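PDB 2FPO: ribosomal RNA small subunit methyltransferase D, which transfers a methyl group from S-adenosyl-L-methionine to N2 of guanine 966 in 16S rRNA of the assembled 30S particle. Local coordinates for residues Arg15-Trp21 and Leu70-Tyr76; His123-Asp129 and Ala154-Glu159; Ser90-Ile94 and Arg106-Ser110; Gly165-Val169 and Tyr186-Gln190. One frame throughout, in Å; residues are numbered along the deposited sequence. Where two conformers were deposited one is given.

Contact 1: Arg15-Trp21 and Leu70-Tyr76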
loop_
_atom_site.group_PDB
_atom_site.type_symbol
_atom_site.label_atom_id
_atom_site.label_comp_id
_atom_site.label_asym_id
_atom_site.label_seq_id
_atom_site.Cartn_x
_atom_site.Cartn_y
_atom_site.Cartn_z
ATOM N N ARG A 15 0.513 9.926 12.444
ATOM C CA ARG A 15 1.820 9.793 13.082
ATOM C C ARG A 15 2.608 8.673 12.406
ATOM O O ARG A 15 2.083 7.588 12.203
ATOM C CB ARG A 15 1.717 9.601 14.605
ATOM C CG ARG A 15 3.019 9.979 15.336
ATOM C CD ARG A 15 3.025 9.595 16.835
ATOM N NE ARG A 15 2.426 8.277 17.050
ATOM C CZ ARG A 15 2.575 7.529 18.139
ATOM N NH1 ARG A 15 3.333 7.941 19.157
ATOM N NH2 ARG A 15 1.961 6.350 18.200
ATOM N N ILE A 16 3.844 8.980 12.008
ATOM C CA ILE A 16 4.778 7.995 11.488
ATOM C C ILE A 16 5.430 7.278 12.687
ATOM O O ILE A 16 6.106 7.890 13.518
ATOM C CB ILE A 16 5.814 8.615 10.538
ATOM C CG1 ILE A 16 5.118 9.104 9.245
ATOM C CG2 ILE A 16 6.907 7.591 10.207
ATOM C CD1 ILE A 16 5.993 9.881 8.297
ATOM N N ILE A 17 5.192 5.978 12.788
ATOM C CA ILE A 17 5.582 5.280 14.005
ATOM C C ILE A 17 6.968 4.649 13.957
ATOM O O ILE A 17 7.467 4.212 14.991
ATOM C CB ILE A 17 4.522 4.255 14.449
ATOM C CG1 ILE A 17 4.224 3.282 13.328
ATOM C CG2 ILE A 17 3.252 4.967 14.945
ATOM C CD1 ILE A 17 3.788 1.949 13.815
ATOM N N GLY A 18 7.584 4.610 12.770
ATOM C CA GLY A 18 8.906 4.017 12.618
ATOM C C GLY A 18 9.822 4.690 11.616
ATOM O O GLY A 18 9.398 5.554 10.847
ATOM N N GLY A 19 11.082 4.265 11.624
ATOM C CA GLY A 19 12.111 4.708 10.680
ATOM C C GLY A 19 12.666 6.115 10.875
ATOM O O GLY A 19 12.674 6.660 11.977
ATOM N N GLN A 20 13.121 6.719 9.791
ATOM C CA GLN A 20 13.799 8.008 9.888
ATOM C C GLN A 20 12.902 9.158 10.354
ATOM O O GLN A 20 13.403 10.099 10.947
ATOM C CB GLN A 20 14.496 8.359 8.578
ATOM C CG GLN A 20 13.566 8.594 7.413
ATOM C CD GLN A 20 14.330 8.726 6.122
ATOM O OE1 GLN A 20 15.229 9.573 5.997
ATOM N NE2 GLN A 20 13.986 7.886 5.147
ATOM N N TRP A 21 11.588 9.069 10.113
ATOM C CA TRP A 21 10.665 10.113 10.581
ATOM C C TRP A 21 9.804 9.652 11.729
ATOM O O TRP A 21 8.699 10.148 11.932
ATOM C CB TRP A 21 9.788 10.656 9.443
ATOM C CG TRP A 21 10.577 11.094 8.252
ATOM C CD1 TRP A 21 11.610 11.979 8.230
ATOM C CD2 TRP A 21 10.397 10.641 6.911
ATOM N NE1 TRP A 21 12.084 12.115 6.942
ATOM C CE2 TRP A 21 11.351 11.303 6.114
ATOM C CE3 TRP A 21 9.506 9.750 6.300
ATOM C CZ2 TRP A 21 11.447 11.092 4.730
ATOM C CZ3 TRP A 21 9.597 9.548 4.936
ATOM C CH2 TRP A 21 10.567 10.207 4.165
ATOM N N LEU A 70 3.987 6.457 3.401
ATOM C CA LEU A 70 4.862 7.295 4.224
ATOM C C LEU A 70 5.676 6.536 5.265
ATOM O O LEU A 70 6.866 6.789 5.483
ATOM C CB LEU A 70 4.051 8.418 4.881
ATOM C CG LEU A 70 3.551 9.463 3.872
ATOM C CD1 LEU A 70 2.622 10.457 4.555
ATOM C CD2 LEU A 70 4.730 10.173 3.244
ATOM N N GLU A 71 5.027 5.599 5.917
ATOM C CA GLU A 71 5.723 4.681 6.810
ATOM C C GLU A 71 6.765 3.855 6.016
ATOM O O GLU A 71 7.882 3.642 6.500
ATOM C CB GLU A 71 4.652 3.818 7.489
ATOM C CG GLU A 71 5.072 2.971 8.628
ATOM C CD GLU A 71 5.280 3.745 9.895
ATOM O OE1 GLU A 71 4.414 4.581 10.283
ATOM O OE2 GLU A 71 6.339 3.497 10.492
ATOM N N ALA A 72 6.417 3.423 4.787
ATOM C CA ALA A 72 7.374 2.702 3.926
ATOM C C ALA A 72 8.602 3.547 3.612
ATOM O O ALA A 72 9.722 3.091 3.801
ATOM C CB ALA A 72 6.696 2.140 2.615
ATOM N N LEU A 73 8.409 4.803 3.207
ATOM C CA LEU A 73 9.521 5.691 2.940
ATOM C C LEU A 73 10.383 5.968 4.167
ATOM O O LEU A 73 11.608 6.088 4.069
ATOM C CB LEU A 73 9.023 7.014 2.343
ATOM C CG LEU A 73 8.440 6.813 0.945
ATOM C CD1 LEU A 73 7.409 7.933 0.664
ATOM C CD2 LEU A 73 9.521 6.705 -0.175
ATOM N N SER A 74 9.732 6.096 5.312
ATOM C CA SER A 74 10.443 6.348 6.546
ATOM C C SER A 74 11.453 5.218 6.826
ATOM O O SER A 74 12.596 5.474 7.226
ATOM C CB SER A 74 9.450 6.488 7.696
ATOM O OG SER A 74 10.119 6.903 8.874
ATOM N N ARG A 75 11.021 3.988 6.561
ATOM C CA ARG A 75 11.764 2.794 6.870
ATOM C C ARG A 75 12.683 2.393 5.707
ATOM O O ARG A 75 13.073 1.218 5.559
ATOM C CB ARG A 75 10.785 1.697 7.255
ATOM C CG ARG A 75 9.932 2.062 8.473
ATOM C CD ARG A 75 8.874 0.987 8.706
ATOM N NE ARG A 75 7.940 1.290 9.804
ATOM C CZ ARG A 75 7.838 0.609 10.940
ATOM N NH1 ARG A 75 8.636 -0.432 11.188
ATOM N NH2 ARG A 75 6.923 0.958 11.845
ATOM N N TYR A 76 13.010 3.406 4.897
ATOM C CA TYR A 76 14.051 3.352 3.876
ATOM C C TYR A 76 13.703 2.497 2.658
ATOM O O TYR A 76 14.596 1.948 2.005
ATOM C CB TYR A 76 15.409 2.943 4.487
ATOM C CG TYR A 76 15.861 3.847 5.624
ATOM C CD1 TYR A 76 16.474 5.073 5.368
ATOM C CD2 TYR A 76 15.663 3.471 6.961
ATOM C CE1 TYR A 76 16.902 5.903 6.416
ATOM C CE2 TYR A 76 16.070 4.297 8.017
ATOM C CZ TYR A 76 16.684 5.507 7.737
ATOM O OH TYR A 76 17.089 6.309 8.782
#

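Contact 2: His123-Asp129 and Ala154-Glu159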
loop_
_atom_site.group_PDB
_atom_site.type_symbol
_atom_site.label_atom_id
_atom_site.label_comp_id
_atom_site.label_asym_id
_atom_site.label_seq_id
_atom_site.Cartn_x
_atom_site.Cartn_y
_atom_site.Cartn_z
ATOM N N HIS A 123 7.052 -4.000 -8.734
ATOM C CA HIS A 123 7.267 -3.558 -7.355
ATOM C C HIS A 123 7.445 -4.755 -6.427
ATOM O O HIS A 123 6.800 -5.804 -6.601
ATOM C CB HIS A 123 6.094 -2.698 -6.863
ATOM C CG HIS A 123 5.949 -1.396 -7.584
ATOM N ND1 HIS A 123 5.365 -1.292 -8.832
ATOM C CD2 HIS A 123 6.356 -0.144 -7.248
ATOM C CE1 HIS A 123 5.387 -0.022 -9.214
ATOM N NE2 HIS A 123 6.003 0.689 -8.283
ATOM N N ASN A 124 8.299 -4.563 -5.425
ATOM C CA ASN A 124 8.568 -5.526 -4.375
ATOM C C ASN A 124 7.435 -5.619 -3.332
ATOM O O ASN A 124 7.183 -6.706 -2.765
ATOM C CB ASN A 124 9.868 -5.119 -3.657
ATOM C CG ASN A 124 11.028 -4.957 -4.612
ATOM O OD1 ASN A 124 11.545 -5.943 -5.166
ATOM N ND2 ASN A 124 11.445 -3.710 -4.829
ATOM N N ILE A 125 6.783 -4.484 -3.074
ATOM C CA ILE A 125 5.729 -4.377 -2.051
ATOM C C ILE A 125 4.550 -3.566 -2.566
ATOM O O ILE A 125 4.707 -2.414 -2.992
ATOM C CB ILE A 125 6.287 -3.722 -0.726
ATOM C CG1 ILE A 125 7.458 -4.546 -0.145
ATOM C CG2 ILE A 125 5.169 -3.435 0.310
ATOM C CD1 ILE A 125 8.063 -3.988 1.155
ATOM N N VAL A 126 3.363 -4.139 -2.493
ATOM C CA VAL A 126 2.135 -3.429 -2.919
ATOM C C VAL A 126 1.099 -3.440 -1.813
ATOM O O VAL A 126 0.875 -4.481 -1.161
ATOM C CB VAL A 126 1.533 -4.014 -4.245
ATOM C CG1 VAL A 126 0.284 -3.235 -4.729
ATOM C CG2 VAL A 126 2.581 -4.056 -5.346
ATOM N N PHE A 127 0.489 -2.275 -1.597
ATOM C CA PHE A 127 -0.563 -2.099 -0.603
ATOM C C PHE A 127 -1.921 -1.985 -1.300
ATOM O O PHE A 127 -2.116 -1.112 -2.154
ATOM C CB PHE A 127 -0.336 -0.848 0.246
ATOM C CG PHE A 127 1.034 -0.789 0.897
ATOM C CD1 PHE A 127 1.359 -1.630 1.974
ATOM C CD2 PHE A 127 1.975 0.134 0.464
ATOM C CE1 PHE A 127 2.656 -1.573 2.568
ATOM C CE2 PHE A 127 3.266 0.206 1.062
ATOM C CZ PHE A 127 3.601 -0.652 2.110
ATOM N N VAL A 128 -2.841 -2.857 -0.887
ATOM C CA VAL A 128 -4.212 -2.936 -1.434
ATOM C C VAL A 128 -5.228 -2.848 -0.295
ATOM O O VAL A 128 -5.712 -3.850 0.249
ATOM C CB VAL A 128 -4.440 -4.220 -2.293
ATOM C CG1 VAL A 128 -5.818 -4.166 -3.006
ATOM C CG2 VAL A 128 -3.302 -4.431 -3.275
ATOM N N ASP A 129 -5.571 -1.618 0.054
ATOM C CA ASP A 129 -6.548 -1.369 1.088
ATOM C C ASP A 129 -7.600 -0.450 0.465
ATOM O O ASP A 129 -7.572 0.751 0.672
ATOM C CB ASP A 129 -5.881 -0.706 2.296
ATOM C CG ASP A 129 -6.888 -0.332 3.386
ATOM O OD1 ASP A 129 -7.946 -1.014 3.506
ATOM O OD2 ASP A 129 -6.637 0.661 4.101
ATOM N N ALA A 154 7.050 -10.666 -5.226
ATOM C CA ALA A 154 6.423 -9.541 -4.545
ATOM C C ALA A 154 5.542 -9.932 -3.335
ATOM O O ALA A 154 5.026 -11.057 -3.250
ATOM C CB ALA A 154 5.634 -8.722 -5.566
ATOM N N LEU A 155 5.395 -8.984 -2.412
ATOM C CA LEU A 155 4.478 -9.076 -1.276
ATOM C C LEU A 155 3.358 -8.103 -1.510
ATOM O O LEU A 155 3.611 -6.950 -1.861
ATOM C CB LEU A 155 5.212 -8.731 0.027
ATOM C CG LEU A 155 6.287 -9.771 0.322
ATOM C CD1 LEU A 155 7.360 -9.237 1.265
ATOM C CD2 LEU A 155 5.634 -11.073 0.836
ATOM N N ILE A 156 2.125 -8.576 -1.401
ATOM C CA ILE A 156 0.941 -7.738 -1.596
ATOM C C ILE A 156 0.093 -7.748 -0.305
ATOM O O ILE A 156 -0.382 -8.783 0.146
ATOM C CB ILE A 156 0.084 -8.201 -2.796
ATOM C CG1 ILE A 156 0.926 -8.369 -4.070
ATOM C CG2 ILE A 156 -1.106 -7.248 -3.033
ATOM C CD1 ILE A 156 1.490 -9.826 -4.279
ATOM N N TYR A 157 -0.071 -6.587 0.285
ATOM C CA TYR A 157 -0.841 -6.451 1.514
ATOM C C TYR A 157 -2.277 -6.208 1.099
ATOM O O TYR A 157 -2.540 -5.356 0.244
ATOM C CB TYR A 157 -0.289 -5.294 2.372
ATOM C CG TYR A 157 -1.188 -4.830 3.516
ATOM C CD1 TYR A 157 -1.333 -5.592 4.681
ATOM C CD2 TYR A 157 -1.879 -3.623 3.428
ATOM C CE1 TYR A 157 -2.161 -5.157 5.735
ATOM C CE2 TYR A 157 -2.699 -3.186 4.462
ATOM C CZ TYR A 157 -2.844 -3.946 5.604
ATOM O OH TYR A 157 -3.654 -3.476 6.617
ATOM N N VAL A 158 -3.184 -6.982 1.685
ATOM C CA VAL A 158 -4.600 -6.912 1.376
ATOM C C VAL A 158 -5.355 -6.813 2.692
ATOM O O VAL A 158 -5.149 -7.603 3.610
ATOM C CB VAL A 158 -5.109 -8.164 0.542
ATOM C CG1 VAL A 158 -6.613 -8.090 0.325
ATOM C CG2 VAL A 158 -4.403 -8.243 -0.783
ATOM N N GLU A 159 -6.175 -5.775 2.796
ATOM C CA GLU A 159 -7.030 -5.568 3.935
ATOM C C GLU A 159 -8.505 -5.785 3.509
ATOM O O GLU A 159 -8.956 -5.273 2.465
ATOM C CB GLU A 159 -6.802 -4.154 4.463
ATOM C CG GLU A 159 -7.595 -3.812 5.661
ATOM C CD GLU A 159 -7.195 -2.469 6.275
ATOM O OE1 GLU A 159 -5.975 -2.177 6.372
ATOM O OE2 GLU A 159 -8.128 -1.735 6.677
#

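Contact 3: Ser90-Ile94 and Arg106-Ser110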
loop_
_atom_site.group_PDB
_atom_site.type_symbol
_atom_site.label_atom_id
_atom_site.label_comp_id
_atom_site.label_asym_id
_atom_site.label_seq_id
_atom_site.Cartn_x
_atom_site.Cartn_y
_atom_site.Cartn_z
ATOM N N SER A 90 -4.844 13.689 -2.668
ATOM C CA SER A 90 -3.592 13.574 -3.454
ATOM C C SER A 90 -2.722 14.825 -3.255
ATOM O O SER A 90 -1.513 14.727 -3.100
ATOM C CB SER A 90 -3.837 13.423 -4.971
ATOM O OG SER A 90 -4.828 12.484 -5.300
ATOM N N GLN A 91 -3.349 16.001 -3.275
ATOM C CA GLN A 91 -2.640 17.287 -3.054
ATOM C C GLN A 91 -1.958 17.404 -1.672
ATOM O O GLN A 91 -0.822 17.896 -1.571
ATOM C CB GLN A 91 -3.585 18.490 -3.282
ATOM C CG GLN A 91 -3.985 18.742 -4.760
ATOM C CD GLN A 91 -4.980 19.915 -4.949
ATOM O OE1 GLN A 91 -5.561 20.446 -3.983
ATOM N NE2 GLN A 91 -5.190 20.314 -6.216
ATOM N N GLN A 92 -2.645 16.957 -0.613
ATOM C CA GLN A 92 -2.100 17.025 0.753
ATOM C C GLN A 92 -0.957 16.039 0.913
ATOM O O GLN A 92 0.064 16.337 1.541
ATOM C CB GLN A 92 -3.181 16.745 1.799
ATOM C CG GLN A 92 -2.685 16.864 3.282
ATOM C CD GLN A 92 -2.189 18.247 3.639
ATOM O OE1 GLN A 92 -2.925 19.222 3.513
ATOM N NE2 GLN A 92 -0.925 18.346 4.078
ATOM N N LEU A 93 -1.122 14.869 0.310
ATOM C CA LEU A 93 -0.066 13.902 0.252
ATOM C C LEU A 93 1.231 14.511 -0.325
ATOM O O LEU A 93 2.299 14.344 0.250
ATOM C CB LEU A 93 -0.527 12.710 -0.589
ATOM C CG LEU A 93 0.267 11.419 -0.477
ATOM C CD1 LEU A 93 0.820 11.158 0.965
ATOM C CD2 LEU A 93 -0.635 10.302 -0.940
ATOM N N ILE A 94 1.119 15.196 -1.461
ATOM C CA ILE A 94 2.243 15.868 -2.115
ATOM C C ILE A 94 2.904 16.889 -1.170
ATOM O O ILE A 94 4.132 16.995 -1.109
ATOM C CB ILE A 94 1.760 16.551 -3.425
ATOM C CG1 ILE A 94 1.445 15.492 -4.503
ATOM C CG2 ILE A 94 2.768 17.646 -3.925
ATOM C CD1 ILE A 94 0.707 16.058 -5.708
ATOM N N ARG A 106 6.270 9.619 -5.679
ATOM C CA ARG A 106 5.437 10.411 -6.568
ATOM C C ARG A 106 3.981 10.097 -6.216
ATOM O O ARG A 106 3.651 9.036 -5.633
ATOM C CB ARG A 106 5.675 10.042 -8.028
ATOM C CG ARG A 106 5.356 8.584 -8.350
ATOM C CD ARG A 106 5.156 8.411 -9.868
ATOM N NE ARG A 106 6.429 8.567 -10.618
ATOM C CZ ARG A 106 7.352 7.617 -10.773
ATOM N NH1 ARG A 106 8.453 7.865 -11.519
ATOM N NH2 ARG A 106 7.187 6.418 -10.211
ATOM N N VAL A 107 3.110 11.015 -6.559
ATOM C CA VAL A 107 1.708 10.837 -6.269
ATOM C C VAL A 107 1.035 10.972 -7.587
ATOM O O VAL A 107 1.244 11.964 -8.319
ATOM C CB VAL A 107 1.188 11.936 -5.308
ATOM C CG1 VAL A 107 -0.323 11.821 -5.120
ATOM C CG2 VAL A 107 1.959 11.886 -3.945
ATOM N N VAL A 108 0.185 10.006 -7.880
ATOM C CA VAL A 108 -0.601 10.048 -9.083
ATOM C C VAL A 108 -2.095 10.151 -8.683
ATOM O O VAL A 108 -2.625 9.308 -7.939
ATOM C CB VAL A 108 -0.373 8.773 -9.947
ATOM C CG1 VAL A 108 -1.273 8.776 -11.162
ATOM C CG2 VAL A 108 1.136 8.594 -10.377
ATOM N N ASN A 109 -2.758 11.174 -9.211
ATOM C CA ASN A 109 -4.163 11.427 -8.878
ATOM C C ASN A 109 -4.989 10.625 -9.859
ATOM O O ASN A 109 -5.314 11.097 -10.937
ATOM C CB ASN A 109 -4.485 12.923 -8.963
ATOM C CG ASN A 109 -5.951 13.244 -8.582
ATOM O OD1 ASN A 109 -6.673 12.409 -7.999
ATOM N ND2 ASN A 109 -6.379 14.447 -8.910
ATOM N N SER A 110 -5.302 9.387 -9.502
ATOM C CA SER A 110 -6.031 8.510 -10.429
ATOM C C SER A 110 -6.780 7.492 -9.600
ATOM O O SER A 110 -6.339 7.127 -8.492
ATOM C CB SER A 110 -5.050 7.763 -11.374
ATOM O OG SER A 110 -5.754 6.791 -12.181
#

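Contact 4: Gly165-Val169 and Tyr186-Gln190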
loop_
_atom_site.group_PDB
_atom_site.type_symbol
_atom_site.label_atom_id
_atom_site.label_comp_id
_atom_site.label_asym_id
_atom_site.label_seq_id
_atom_site.Cartn_x
_atom_site.Cartn_y
_atom_site.Cartn_z
ATOM N N GLY A 165 -14.818 -13.278 3.493
ATOM C CA GLY A 165 -14.031 -14.475 3.207
ATOM C C GLY A 165 -12.657 -14.171 2.614
ATOM O O GLY A 165 -12.233 -13.002 2.532
ATOM N N LEU A 166 -11.958 -15.219 2.179
ATOM C CA LEU A 166 -10.671 -15.055 1.500
ATOM C C LEU A 166 -10.910 -14.515 0.100
ATOM O O LEU A 166 -11.791 -15.019 -0.603
ATOM C CB LEU A 166 -9.940 -16.393 1.396
ATOM C CG LEU A 166 -9.467 -17.075 2.666
ATOM C CD1 LEU A 166 -9.442 -18.578 2.422
ATOM C CD2 LEU A 166 -8.093 -16.562 3.127
ATOM N N PRO A 167 -10.145 -13.474 -0.313
ATOM C CA PRO A 167 -10.318 -13.029 -1.707
ATOM C C PRO A 167 -9.760 -14.048 -2.703
ATOM O O PRO A 167 -8.812 -14.769 -2.388
ATOM C CB PRO A 167 -9.495 -11.739 -1.775
ATOM C CG PRO A 167 -8.420 -11.929 -0.727
ATOM C CD PRO A 167 -9.143 -12.662 0.406
ATOM N N THR A 168 -10.375 -14.102 -3.884
ATOM C CA THR A 168 -9.842 -14.832 -5.016
ATOM C C THR A 168 -8.505 -14.186 -5.403
ATOM O O THR A 168 -8.414 -12.965 -5.647
ATOM C CB THR A 168 -10.875 -14.878 -6.194
ATOM O OG1 THR A 168 -12.109 -15.417 -5.707
ATOM C CG2 THR A 168 -10.399 -15.781 -7.348
ATOM N N VAL A 169 -7.459 -15.008 -5.390
ATOM C CA VAL A 169 -6.130 -14.571 -5.788
ATOM C C VAL A 169 -5.656 -15.492 -6.905
ATOM O O VAL A 169 -6.124 -16.628 -6.996
ATOM C CB VAL A 169 -5.137 -14.536 -4.560
ATOM C CG1 VAL A 169 -5.611 -13.485 -3.549
ATOM C CG2 VAL A 169 -5.011 -15.950 -3.882
ATOM N N TYR A 186 -6.295 -8.852 8.004
ATOM C CA TYR A 186 -5.113 -8.191 7.451
ATOM C C TYR A 186 -4.213 -9.284 6.911
ATOM O O TYR A 186 -3.798 -10.157 7.653
ATOM C CB TYR A 186 -4.404 -7.400 8.545
ATOM C CG TYR A 186 -5.313 -6.417 9.251
ATOM C CD1 TYR A 186 -5.476 -5.115 8.758
ATOM C CD2 TYR A 186 -6.010 -6.781 10.406
ATOM C CE1 TYR A 186 -6.303 -4.224 9.386
ATOM C CE2 TYR A 186 -6.841 -5.879 11.047
ATOM C CZ TYR A 186 -6.968 -4.599 10.530
ATOM O OH TYR A 186 -7.802 -3.698 11.127
ATOM N N ARG A 187 -3.935 -9.258 5.613
ATOM C CA ARG A 187 -3.212 -10.364 4.976
ATOM C C ARG A 187 -2.027 -9.875 4.125
ATOM O O ARG A 187 -2.043 -8.774 3.589
ATOM C CB ARG A 187 -4.162 -11.187 4.110
ATOM C CG ARG A 187 -5.293 -11.841 4.887
ATOM C CD ARG A 187 -6.252 -12.580 3.958
ATOM N NE ARG A 187 -7.264 -13.278 4.740
ATOM C CZ ARG A 187 -8.551 -12.958 4.764
ATOM N NH1 ARG A 187 -9.002 -11.953 4.042
ATOM N NH2 ARG A 187 -9.386 -13.658 5.502
ATOM N N LEU A 188 -1.024 -10.729 4.002
ATOM C CA LEU A 188 0.110 -10.502 3.132
ATOM C C LEU A 188 0.289 -11.734 2.262
ATOM O O LEU A 188 0.386 -12.849 2.778
ATOM C CB LEU A 188 1.360 -10.197 3.958
ATOM C CG LEU A 188 2.591 -9.634 3.239
ATOM C CD1 LEU A 188 2.328 -8.255 2.623
ATOM C CD2 LEU A 188 3.737 -9.583 4.230
ATOM N N TYR A 189 0.228 -11.525 0.945
ATOM C CA TYR A 189 0.395 -12.579 -0.031
ATOM C C TYR A 189 1.781 -12.482 -0.609
ATOM O O TYR A 189 2.315 -11.389 -0.769
ATOM C CB TYR A 189 -0.635 -12.490 -1.168
ATOM C CG TYR A 189 -2.030 -12.831 -0.714
ATOM C CD1 TYR A 189 -2.530 -14.124 -0.833
ATOM C CD2 TYR A 189 -2.853 -11.844 -0.156
ATOM C CE1 TYR A 189 -3.820 -14.437 -0.409
ATOM C CE2 TYR A 189 -4.135 -12.139 0.276
ATOM C CZ TYR A 189 -4.608 -13.433 0.163
ATOM O OH TYR A 189 -5.878 -13.686 0.603
ATOM N N GLN A 190 2.367 -13.638 -0.897
ATOM C CA GLN A 190 3.613 -13.692 -1.637
ATOM C C GLN A 190 3.381 -14.293 -3.025
ATOM O O GLN A 190 2.760 -15.363 -3.178
ATOM C CB GLN A 190 4.674 -14.497 -0.890
ATOM C CG GLN A 190 6.039 -14.379 -1.544
ATOM C CD GLN A 190 7.175 -14.721 -0.613
ATOM O OE1 GLN A 190 7.992 -13.870 -0.285
ATOM N NE2 GLN A 190 7.236 -15.975 -0.187
HETATM O O HOH W 1 -11.724 -11.368 4.240
#

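Contact 1: Arg15-Trp21 and Leu70-Tyr76
The loop Arg15-Trp21 lies along the C-terminal end of helix 67-74. Glu71 takes a t, p conformation that brings its carboxylate to the loop backbone. OE1 accepts from Ile17 N at 3.0 Å, and OE2 has a weak bond from Gly18 N at 2.8 Å. Glu71 OE2 also forms a salt bridge with Arg75 NE (2.8 Å), while OE1 pairs with Arg42. Ser74 is t at chi1. Its OG donates to Gly18 O in a very short bond (2.5 Å) and accepts from Trp21 N (2.9 Å). Gln20 N meets Ser74 O at 2.9 Å. With chi1 at p, Gln20 also sends NE2 to Leu73 O (3.2 Å). Trp21 (m) sets its ring edge against Leu73, CZ3 to CB 3.7 Å. A CB on Gly19 would clash with Ser74 O. Tyr76, at positive phi, is the C-prime residue of a Schellman motif. The chemistry is mainly polar: Glu71, Ser74 and the last helical carbonyls satisfy loop NH and CO groups and the Gln20 amide, consistent with a well-defined loop path.

Contact 2: His123-Asp129 and Ala154-Glu159
Val128 and Ile156 form the apolar centre, with CG2 of Val128 3.6 Å from CG2 of Ile156. Val126 and Val158 lie on the same face. Ile125, Phe127, Leu155 and Tyr157 take the other, where Phe127 CD1 is 4.0 Å from Tyr157 CB. Between the faces runs a parallel ladder, its strand axes 4.7 Å apart at 14°. Val126 N bonds to Leu155 O (2.9 Å), Tyr157 N to Val126 O (2.7 Å) and Val128 N to Tyr157 O (2.8 Å). At the polar end two acids come close, Asp129 OD1 lying 3.3 Å from Glu159 OE2. Tyr157 OH donates to Glu159 OE1 (2.7 Å). Asp129 opens an Asp-Pro-Pro-Phe sequence, which resembles the catalytic motif of N6-type methyltransferases and so probably borders the active site. These are central strands of the Rossmann-like sheet, flanked by strands 57-60 and 184-191. Helix 137-146 packs on the Val126 and Val128 face, and helix 39-53 on the Phe127 and Tyr157 face.

Contact 3: Ser90-Ile94 and Arg106-Ser110
Val107 overlaps three residues of the helix segment Ser90-Ile94. Its CB lies 3.7 Å from Ile94 CG1, and its CG2 lies 3.9 Å from Leu93 CG. On the Ser90 side, Val107 CG1 is 3.7 Å from Ser90 O and 3.9 Å from Ser90 CB. One valine thus fits against one helix turn, whose Ile94 N bonds to Ser90 O at 3.1 Å. The contact is small, 224 Å² in all, and mostly apolar. Ser90 turns its hydroxyl to Asp86 O, a hydrogen bond within its own helix region. Val107 points toward the helix, whereas its neighbours Arg106 and Val108 point away, as alternation along a strand requires. The axes run almost antiparallel, at 174° and 8.7 Å apart. This is helix-on-strand packing in a beta-alpha-beta crossover of the Rossmann-like fold. Helix 87-99 links strand 79-83 to strand 105-108, the outermost strand at this end of the sheet. Leu97 extends the helix surface on Val107, and Phe115 of helix 112-116 meets Val108 on the other face.

Contact 4: Gly165-Val169 and Tyr186-Gln190
Beyond the central strands, the Rossmann-like methyltransferase sheet ends in an antiparallel pair, 184-191 and 173-181. The loop Gly165-Val169 leads from strand 154-161 to strand 173-181, the outermost strand at this end. It passes over the side chains of strand 184-191, which lies between those two. Gly165 comes first. Its positive phi favours glycine. A water donates to Gly165 O (2.4 Å from the water oxygen, very short) and accepts from Arg187 NH1 (2.8 Å from it). Leu166 then lays CD2 over one face of the Arg187 guanidinium, 3.8 Å from NE. That NE is also in a salt bridge with Glu178 of strand 173-181, so the cation has an acid partner beside its apolar cover. Pro167 packs on both strand side chains. Its CD is 3.7 Å from Arg187 NH1, and its CG is 3.4 Å from Tyr189 OH. Pro167 also touches Leu137 and Glu138, so it sits between helix 137-146 and the sheet. Thr168 points away from the strand. Val169 turns back toward it and meets the Tyr189 ring in a CH-pi contact, with CG1 over the face, 4.0 Å from the ring centroid and 22° off the normal.

How the contacts relate
Contacts 2, 3 and 4 all reach one seven-stranded sheet. Contact 2 joins two of its strands, while contacts 3 and 4 set a helix and a loop on its strands. Contact 1 lies at a helix beside it. Contacts 2 and 4 are closest, with centres about 10 Å apart. Their strands are neighbours: Val158 N to Arg187 O and Ile156 N to Tyr189 O, both 2.9 Å, are probable hydrogen bonds. Contact 1 reaches contact 2 through Ala72 CB and Phe127 CZ (4.2 Å), and contact 3 through Leu70 CD1 and Leu93 CD1 (4.1 Å). As in related methyltransferases, S-adenosyl-L-methionine probably binds at the C-terminal ends of the parallel strands, near Asp129 in contact 2.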